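Long-range contact in intracellular serine protease (Bacillus licheniformis, PDB 4ZOQ), which probably acts as a subtilisin-like serine endopeptidase of the S8 family that processes lanthipeptides by sequence-specific peptide bond cleavage: residues 4-12 with 32-40. Numbering follows the deposited sequence.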
# COMPACT_ATOMS: atom_id res chain seq x y z
N VAL B 4 24.95 5.22 24.66
CA VAL B 4 25.29 6.43 25.42
C VAL B 4 24.57 7.66 24.82
O VAL B 4 24.34 8.64 25.53
CB VAL B 4 26.84 6.67 25.50
CG1 VAL B 4 27.61 5.33 25.57
CG2 VAL B 4 27.34 7.59 24.38
N ILE B 5 24.28 7.62 23.52
CA ILE B 5 23.43 8.64 22.92
C ILE B 5 21.99 8.13 22.97
O ILE B 5 21.73 6.93 22.82
CB ILE B 5 23.83 9.00 21.45
CG1 ILE B 5 25.26 9.54 21.38
CG2 ILE B 5 22.96 10.11 20.90
CD1 ILE B 5 26.32 8.49 21.11
N SER B 6 21.05 9.04 23.21
CA SER B 6 19.63 8.70 23.12
C SER B 6 19.30 8.34 21.66
O SER B 6 19.82 8.98 20.74
CB SER B 6 18.77 9.85 23.63
OG SER B 6 18.75 10.93 22.73
N GLY B 7 18.46 7.33 21.44
CA GLY B 7 18.11 6.94 20.08
C GLY B 7 17.29 8.01 19.41
O GLY B 7 16.52 8.72 20.07
N SER B 8 17.41 8.11 18.09
CA SER B 8 16.68 9.11 17.34
C SER B 8 16.26 8.61 15.97
O SER B 8 16.86 7.69 15.43
CB SER B 8 17.53 10.38 17.21
OG SER B 8 18.74 10.08 16.55
N PRO B 9 15.19 9.21 15.41
CA PRO B 9 14.65 8.82 14.12
C PRO B 9 15.66 8.93 13.02
O PRO B 9 16.53 9.78 13.10
CB PRO B 9 13.49 9.81 13.91
CG PRO B 9 13.68 10.86 14.88
CD PRO B 9 14.35 10.23 16.05
N ALA B 10 15.55 8.07 12.02
CA ALA B 10 16.46 8.09 10.89
C ALA B 10 16.33 9.41 10.12
O ALA B 10 17.31 9.89 9.54
CB ALA B 10 16.20 6.89 9.98
N TRP B 11 15.14 10.01 10.16
CA TRP B 11 14.91 11.25 9.44
C TRP B 11 15.79 12.35 10.00
O TRP B 11 16.03 12.41 11.20
CB TRP B 11 13.45 11.68 9.52
CG TRP B 11 12.45 10.72 8.96
CD1 TRP B 11 12.71 9.59 8.27
CD2 TRP B 11 11.02 10.83 9.03
NE1 TRP B 11 11.54 8.97 7.92
CE2 TRP B 11 10.49 9.71 8.38
CE3 TRP B 11 10.15 11.76 9.60
CZ2 TRP B 11 9.11 9.50 8.28
CZ3 TRP B 11 8.78 11.55 9.49
CH2 TRP B 11 8.28 10.43 8.84
N GLY B 12 16.25 13.23 9.12
CA GLY B 12 17.09 14.34 9.52
C GLY B 12 16.32 15.37 10.32
O GLY B 12 16.92 16.02 11.18
N SER B 32 11.89 3.20 20.75
CA SER B 32 12.76 4.38 20.76
C SER B 32 13.99 4.18 19.88
O SER B 32 15.10 4.48 20.29
CB SER B 32 13.17 4.73 22.19
OG SER B 32 12.02 5.12 22.93
N TYR B 33 13.78 3.63 18.68
CA TYR B 33 14.82 3.49 17.64
C TYR B 33 15.91 2.47 18.00
O TYR B 33 16.95 2.43 17.37
CB TYR B 33 15.43 4.85 17.33
CG TYR B 33 14.31 5.82 17.09
CD1 TYR B 33 13.56 5.77 15.92
CD2 TYR B 33 13.94 6.74 18.08
CE1 TYR B 33 12.50 6.61 15.72
CE2 TYR B 33 12.87 7.59 17.89
CZ TYR B 33 12.15 7.52 16.71
OH TYR B 33 11.10 8.36 16.51
N ARG B 34 15.66 1.61 18.98
CA ARG B 34 16.61 0.56 19.29
C ARG B 34 16.71 -0.47 18.17
O ARG B 34 17.75 -1.09 17.98
CB ARG B 34 16.23 -0.12 20.59
CG ARG B 34 16.63 0.67 21.78
CD ARG B 34 16.08 0.04 23.07
NE ARG B 34 16.48 0.86 24.21
CZ ARG B 34 15.79 1.89 24.68
NH1 ARG B 34 14.65 2.25 24.09
NH2 ARG B 34 16.26 2.57 25.72
N THR B 35 15.62 -0.65 17.41
CA THR B 35 15.60 -1.61 16.32
C THR B 35 16.62 -1.27 15.23
O THR B 35 17.07 -2.17 14.52
CB THR B 35 14.17 -1.73 15.66
OG1 THR B 35 13.78 -0.48 15.05
CG2 THR B 35 13.14 -2.14 16.69
N TYR B 36 17.03 0.01 15.15
CA TYR B 36 18.04 0.40 14.15
C TYR B 36 19.34 -0.32 14.37
O TYR B 36 20.10 -0.51 13.42
CB TYR B 36 18.33 1.90 14.18
CG TYR B 36 17.21 2.80 13.71
CD1 TYR B 36 16.05 2.28 13.13
CD2 TYR B 36 17.29 4.17 13.89
CE1 TYR B 36 15.01 3.12 12.73
CE2 TYR B 36 16.26 5.02 13.49
CZ TYR B 36 15.13 4.49 12.92
OH TYR B 36 14.12 5.33 12.51
N GLN B 37 19.64 -0.69 15.60
CA GLN B 37 20.85 -1.45 15.87
C GLN B 37 20.59 -2.96 15.94
O GLN B 37 21.52 -3.72 16.10
CB GLN B 37 21.57 -0.94 17.13
CG GLN B 37 20.84 -1.21 18.41
CD GLN B 37 21.63 -0.83 19.65
OE1 GLN B 37 21.05 -0.56 20.70
NE2 GLN B 37 22.93 -0.97 19.58
N ILE B 38 19.33 -3.37 15.83
CA ILE B 38 18.97 -4.79 15.78
C ILE B 38 18.87 -5.22 14.32
O ILE B 38 19.46 -6.21 13.91
CB ILE B 38 17.62 -5.07 16.49
CG1 ILE B 38 17.59 -4.51 17.93
CG2 ILE B 38 17.30 -6.57 16.47
CD1 ILE B 38 18.65 -5.11 18.81
N GLU B 39 18.10 -4.47 13.54
CA GLU B 39 17.96 -4.73 12.13
C GLU B 39 17.46 -3.45 11.49
O GLU B 39 16.31 -3.03 11.66
CB GLU B 39 17.01 -5.91 11.85
CG GLU B 39 16.80 -6.19 10.35
CD GLU B 39 18.12 -6.47 9.61
OE1 GLU B 39 18.51 -5.66 8.74
OE2 GLU B 39 18.76 -7.51 9.87
N ARG B 40 18.31 -2.88 10.66
CA ARG B 40 18.02 -1.62 10.02
C ARG B 40 17.46 -1.85 8.62
O ARG B 40 17.10 -0.90 7.93
CB ARG B 40 19.30 -0.77 9.97
CG ARG B 40 19.10 0.72 10.11
CD ARG B 40 20.44 1.45 10.39
NE ARG B 40 20.20 2.87 10.64
CZ ARG B 40 19.97 3.76 9.66
NH1 ARG B 40 19.98 3.36 8.40
NH2 ARG B 40 19.74 5.03 9.94
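Pro-9 lies over one face of the Tyr-33 ring. Its CD is 3.8 Å from the ring centroid and 26° off the ring normal, a CH-pi contact. Its N stands 3.5 Å above the middle of the ring, so the Ser-8 to Pro-9 peptide rests on the same face as the proline. Tyr-33 has CG anti to its carbonyl carbon (chi1 -49°), which directs the ring toward the 4-12 backbone. Ala-26 and Ala-27 of helix 24-30 also touch the Tyr-33 side chain.

Tyr-36 uses its edge instead. Ser-8 O is 3.4 Å from its CE2, near the ring plane. Ala-10 N donates a hydrogen bond to Tyr-36 OH (3.1 Å, 149° at the hydrogen), and Ala-10 CB packs 3.6 Å from the same OH. Arg-40, extended from CG to NE, brings NH2 to 4.0 Å from Ala-10 CB, while its NH1 forms a salt bridge with Asp-100.

Replacing Tyr-33 by an alanine is likely to strip the ring from Pro-9 and the Ser-8 peptide and open a gap beside helix 24-30.

The contact joins the N-terminal loop to the loop after that helix, away from the predicted catalytic triad. Two tyrosines pack on the Ser-8 to Ala-10 backbone, one by face, one by edge. The Tyr-36 hydroxyl also hydrogen-bonds Ile-96 O, so it bridges Ala-10 N and Ile-96.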